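Local coordinates for RNA pseudouridylate synthase domain-containing protein 1 (Homo sapiens, PDB 5VBB), which probably acts as a pseudouridine synthase of the RluA family, binding RNA and converting selected uridines to pseudouridine, at residues F62-D67 and R88-R93. Numbering follows the deposited sequence.
Sequences FCHQLD and RCFKER. With SO4 (sulfate ion), chain C.
F90 lays one ring face against C63 and H64, joining the last turn of helix 80-91 to the loop that carries D67, the probable catalytic aspartate (by similarity) of this RluA-family pseudouridine synthase. The example illustrates how a single aromatic residue can tie a helix to an active-site loop with no hydrogen bond between 62-67 and 88-93. The H64 and F90 rings lie nearly parallel, planes at 21°, but are displaced laterally, leaving little ring-over-ring overlap, their centroids 5.0 Å from each other. What meets is the rim: F90 CZ sits over one face of the imidazole, 3.6 Å from H64 CG, while H64 CB makes a CH-pi contact over the phenyl face. A chi1 of 58° turns CG in over the backbone, flanked by N and C, and puts the imidazole in this place; its NE2 is hydrogen-bonded to C75 N of strand 73-77, which helps to fix the ring's rotation. Next to it, C63 O stands over the same phenyl face near the rim, 3.6 Å from F90 CD2. Were F90 replaced by an alanine, the H64 face and C63 CB would probably lose their shared partner, and a gap is likely to open between helix and loop. The helix itself stops in a Schellman motif with R93, at positive phi, as its C-prime residue. R93 NH2 bonds back to K91 O, steadying the guanidinium that grips a sulfate, probably from the crystallisation liquor and also bound by G171 and R172; R93 NH1 reaches SO4 O2 at 2.7 Å, with an N-H...O angle of 158°.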
ATOM      1  N   PHE A  62      12.857  11.448   3.028  1.00 52.47           N
ATOM      2  CA  PHE A  62      11.946  10.346   2.784  1.00 50.38           C
ATOM      3  C   PHE A  62      12.748   9.184   2.296  1.00 52.97           C
ATOM      4  O   PHE A  62      13.486   9.316   1.324  1.00 53.93           O
ATOM      5  CB  PHE A  62      10.878  10.717   1.750  1.00 52.49           C
ATOM      6  CG  PHE A  62       9.927  11.761   2.273  1.00 55.19           C
ATOM      7  CD1 PHE A  62       9.069  11.475   3.319  1.00 58.12           C
ATOM      8  CD2 PHE A  62       9.954  13.050   1.781  1.00 60.79           C
ATOM      9  CE1 PHE A  62       8.245  12.460   3.858  1.00 60.52           C
ATOM     10  CE2 PHE A  62       9.148  14.037   2.329  1.00 64.94           C
ATOM     11  CZ  PHE A  62       8.285  13.736   3.357  1.00 61.94           C
ATOM     12  N   CYS A  63      12.609   8.038   2.967  1.00 47.39           N
ATOM     13  CA  CYS A  63      13.364   6.840   2.647  1.00 45.72           C
ATOM     14  C   CYS A  63      12.736   6.100   1.483  1.00 46.21           C
ATOM     15  O   CYS A  63      13.350   5.199   0.926  1.00 45.35           O
ATOM     16  CB  CYS A  63      13.474   5.947   3.884  1.00 45.60           C
ATOM     17  SG  CYS A  63      14.310   6.726   5.281  1.00 50.78           S
ATOM     18  N   HIS A  64      11.492   6.420   1.170  1.00 43.39           N
ATOM     19  CA  HIS A  64      10.735   5.725   0.138  1.00 42.28           C
ATOM     20  C   HIS A  64       9.496   6.542  -0.190  1.00 46.89           C
ATOM     21  O   HIS A  64       9.279   7.599   0.407  1.00 46.11           O
ATOM     22  CB  HIS A  64      10.414   4.286   0.562  1.00 41.40           C
ATOM     23  CG  HIS A  64       9.633   4.152   1.833  1.00 44.20           C
ATOM     24  ND1 HIS A  64       8.452   3.473   1.866  1.00 45.23           N
ATOM     25  CD2 HIS A  64       9.875   4.651   3.067  1.00 45.86           C
ATOM     26  CE1 HIS A  64       8.053   3.486   3.129  1.00 44.62           C
ATOM     27  NE2 HIS A  64       8.854   4.222   3.876  1.00 45.11           N
ATOM     28  N   GLN A  65       8.696   6.071  -1.140  1.00 43.28           N
ATOM     29  CA  GLN A  65       7.499   6.786  -1.570  1.00 44.65           C
ATOM     30  C   GLN A  65       6.253   6.007  -1.268  1.00 43.39           C
ATOM     31  O   GLN A  65       6.283   4.797  -1.142  1.00 40.55           O
ATOM     32  CB  GLN A  65       7.557   7.050  -3.081  1.00 47.59           C
ATOM     33  CG  GLN A  65       8.741   7.901  -3.527  1.00 69.63           C
ATOM     34  N   LEU A  66       5.137   6.708  -1.256  1.00 40.65           N
ATOM     35  CA  LEU A  66       3.819   6.112  -1.088  1.00 40.78           C
ATOM     36  C   LEU A  66       2.911   6.948  -1.973  1.00 44.90           C
ATOM     37  O   LEU A  66       3.003   8.159  -1.917  1.00 44.83           O
ATOM     38  CB  LEU A  66       3.440   6.187   0.392  1.00 41.50           C
ATOM     39  CG  LEU A  66       2.581   5.111   0.969  1.00 43.75           C
ATOM     40  CD1 LEU A  66       3.150   3.727   0.676  1.00 42.38           C
ATOM     41  CD2 LEU A  66       2.444   5.323   2.448  1.00 42.17           C
ATOM     42  N   ASP A  67       2.111   6.326  -2.841  1.00 42.21           N
ATOM     43  CA  ASP A  67       1.246   7.061  -3.773  1.00 43.27           C
ATOM     44  C   ASP A  67       0.299   8.016  -3.008  1.00 44.21           C
ATOM     45  O   ASP A  67      -0.108   7.711  -1.871  1.00 40.54           O
ATOM     46  CB  ASP A  67       0.351   6.102  -4.614  1.00 45.12           C
ATOM     47  CG  ASP A  67       0.999   5.100  -5.560  1.00 49.74           C
ATOM     48  OD1 ASP A  67       2.139   5.371  -6.015  1.00 45.50           O
ATOM     49  OD2 ASP A  67       0.282   4.074  -5.965  1.00 48.74           O
ATOM     50  N   ARG A  88      20.389   2.112   1.700  1.00 56.21           N
ATOM     51  CA  ARG A  88      21.062   0.827   1.470  1.00 55.78           C
ATOM     52  C   ARG A  88      20.057  -0.349   1.494  1.00 54.22           C
ATOM     53  O   ARG A  88      20.056  -1.134   0.554  1.00 51.26           O
ATOM     54  CB  ARG A  88      22.200   0.600   2.490  1.00 58.94           C
ATOM     55  CG  ARG A  88      23.580   0.518   1.855  1.00 74.25           C
ATOM     56  CD  ARG A  88      24.676   0.672   2.883  1.00 83.84           C
ATOM     57  NE  ARG A  88      24.893   2.079   3.246  1.00 83.41           N
ATOM     58  CZ  ARG A  88      24.902   2.588   4.484  1.00 86.94           C
ATOM     59  NH1 ARG A  88      24.695   1.805   5.541  1.00 68.53           N
ATOM     60  NH2 ARG A  88      25.120   3.887   4.672  1.00 62.16           N
ATOM     61  N   CYS A  89      19.177  -0.444   2.521  1.00 50.09           N
ATOM     62  CA  CYS A  89      18.166  -1.529   2.598  1.00 48.38           C
ATOM     63  C   CYS A  89      17.268  -1.554   1.393  1.00 49.50           C
ATOM     64  O   CYS A  89      16.955  -2.644   0.915  1.00 49.81           O
ATOM     65  CB  CYS A  89      17.326  -1.442   3.871  1.00 48.54           C
ATOM     66  SG  CYS A  89      18.286  -1.518   5.378  1.00 53.95           S
ATOM     67  N   PHE A  90      16.803  -0.390   0.923  1.00 44.72           N
ATOM     68  CA  PHE A  90      15.905  -0.368  -0.229  1.00 45.32           C
ATOM     69  C   PHE A  90      16.621  -0.781  -1.510  1.00 49.75           C
ATOM     70  O   PHE A  90      16.134  -1.662  -2.214  1.00 48.87           O
ATOM     71  CB  PHE A  90      15.237   1.017  -0.405  1.00 46.93           C
ATOM     72  CG  PHE A  90      14.098   1.244   0.561  1.00 46.03           C
ATOM     73  CD1 PHE A  90      12.828   0.772   0.281  1.00 47.30           C
ATOM     74  CD2 PHE A  90      14.315   1.857   1.779  1.00 48.41           C
ATOM     75  CE1 PHE A  90      11.784   0.955   1.184  1.00 47.23           C
ATOM     76  CE2 PHE A  90      13.273   2.018   2.695  1.00 50.40           C
ATOM     77  CZ  PHE A  90      12.015   1.553   2.393  1.00 47.51           C
ATOM     78  N   LYS A  91      17.794  -0.201  -1.761  1.00 48.33           N
ATOM     79  CA  LYS A  91      18.608  -0.463  -2.962  1.00 50.12           C
ATOM     80  C   LYS A  91      19.100  -1.920  -3.003  1.00 55.07           C
ATOM     81  O   LYS A  91      19.181  -2.500  -4.080  1.00 56.07           O
ATOM     82  CB  LYS A  91      19.793   0.526  -3.068  1.00 54.28           C
ATOM     83  CG  LYS A  91      19.822   1.353  -4.350  1.00 79.10           C
ATOM     84  CD  LYS A  91      20.426   0.581  -5.512  1.00 91.80           C
ATOM     85  CE  LYS A  91      20.518   1.390  -6.786  1.00101.17           C
ATOM     86  N   GLU A  92      19.338  -2.530  -1.842  1.00 51.02           N
ATOM     87  CA  GLU A  92      19.715  -3.946  -1.755  1.00 50.33           C
ATOM     88  C   GLU A  92      18.522  -4.889  -1.629  1.00 51.18           C
ATOM     89  O   GLU A  92      18.732  -6.087  -1.444  1.00 52.33           O
ATOM     90  CB  GLU A  92      20.656  -4.165  -0.583  1.00 51.39           C
ATOM     91  CG  GLU A  92      21.989  -3.487  -0.801  1.00 59.41           C
ATOM     92  CD  GLU A  92      22.912  -3.588   0.391  1.00 72.12           C
ATOM     93  OE1 GLU A  92      22.554  -4.283   1.371  1.00 64.02           O
ATOM     94  OE2 GLU A  92      23.983  -2.941   0.359  1.00 68.12           O
ATOM     95  N   ARG A  93      17.285  -4.379  -1.735  1.00 47.12           N
ATOM     96  CA  ARG A  93      16.052  -5.148  -1.665  1.00 45.66           C
ATOM     97  C   ARG A  93      15.936  -5.964  -0.368  1.00 46.27           C
ATOM     98  O   ARG A  93      15.524  -7.112  -0.416  1.00 43.94           O
ATOM     99  CB  ARG A  93      15.912  -6.077  -2.902  1.00 48.45           C
ATOM    100  CG  ARG A  93      15.331  -5.407  -4.125  1.00 50.93           C
ATOM    101  CD  ARG A  93      16.341  -4.496  -4.782  1.00 55.50           C
ATOM    102  NE  ARG A  93      15.910  -4.101  -6.123  1.00 59.72           N
ATOM    103  CZ  ARG A  93      16.579  -3.276  -6.921  1.00 72.03           C
ATOM    104  NH1 ARG A  93      16.113  -2.992  -8.131  1.00 57.98           N
ATOM    105  NH2 ARG A  93      17.721  -2.724  -6.517  1.00 58.43           N
TER
HETATM  106  S   SO4 C 302      12.487  -4.432  -7.772  1.00 78.41           S
HETATM  107  O1  SO4 C 302      12.112  -5.643  -8.498  1.00 78.56           O
HETATM  108  O2  SO4 C 302      13.600  -3.813  -8.445  1.00 78.48           O
HETATM  109  O3  SO4 C 302      11.425  -3.468  -7.782  1.00 81.17           O
HETATM  110  O4  SO4 C 302      12.816  -4.762  -6.393  1.00 81.34           O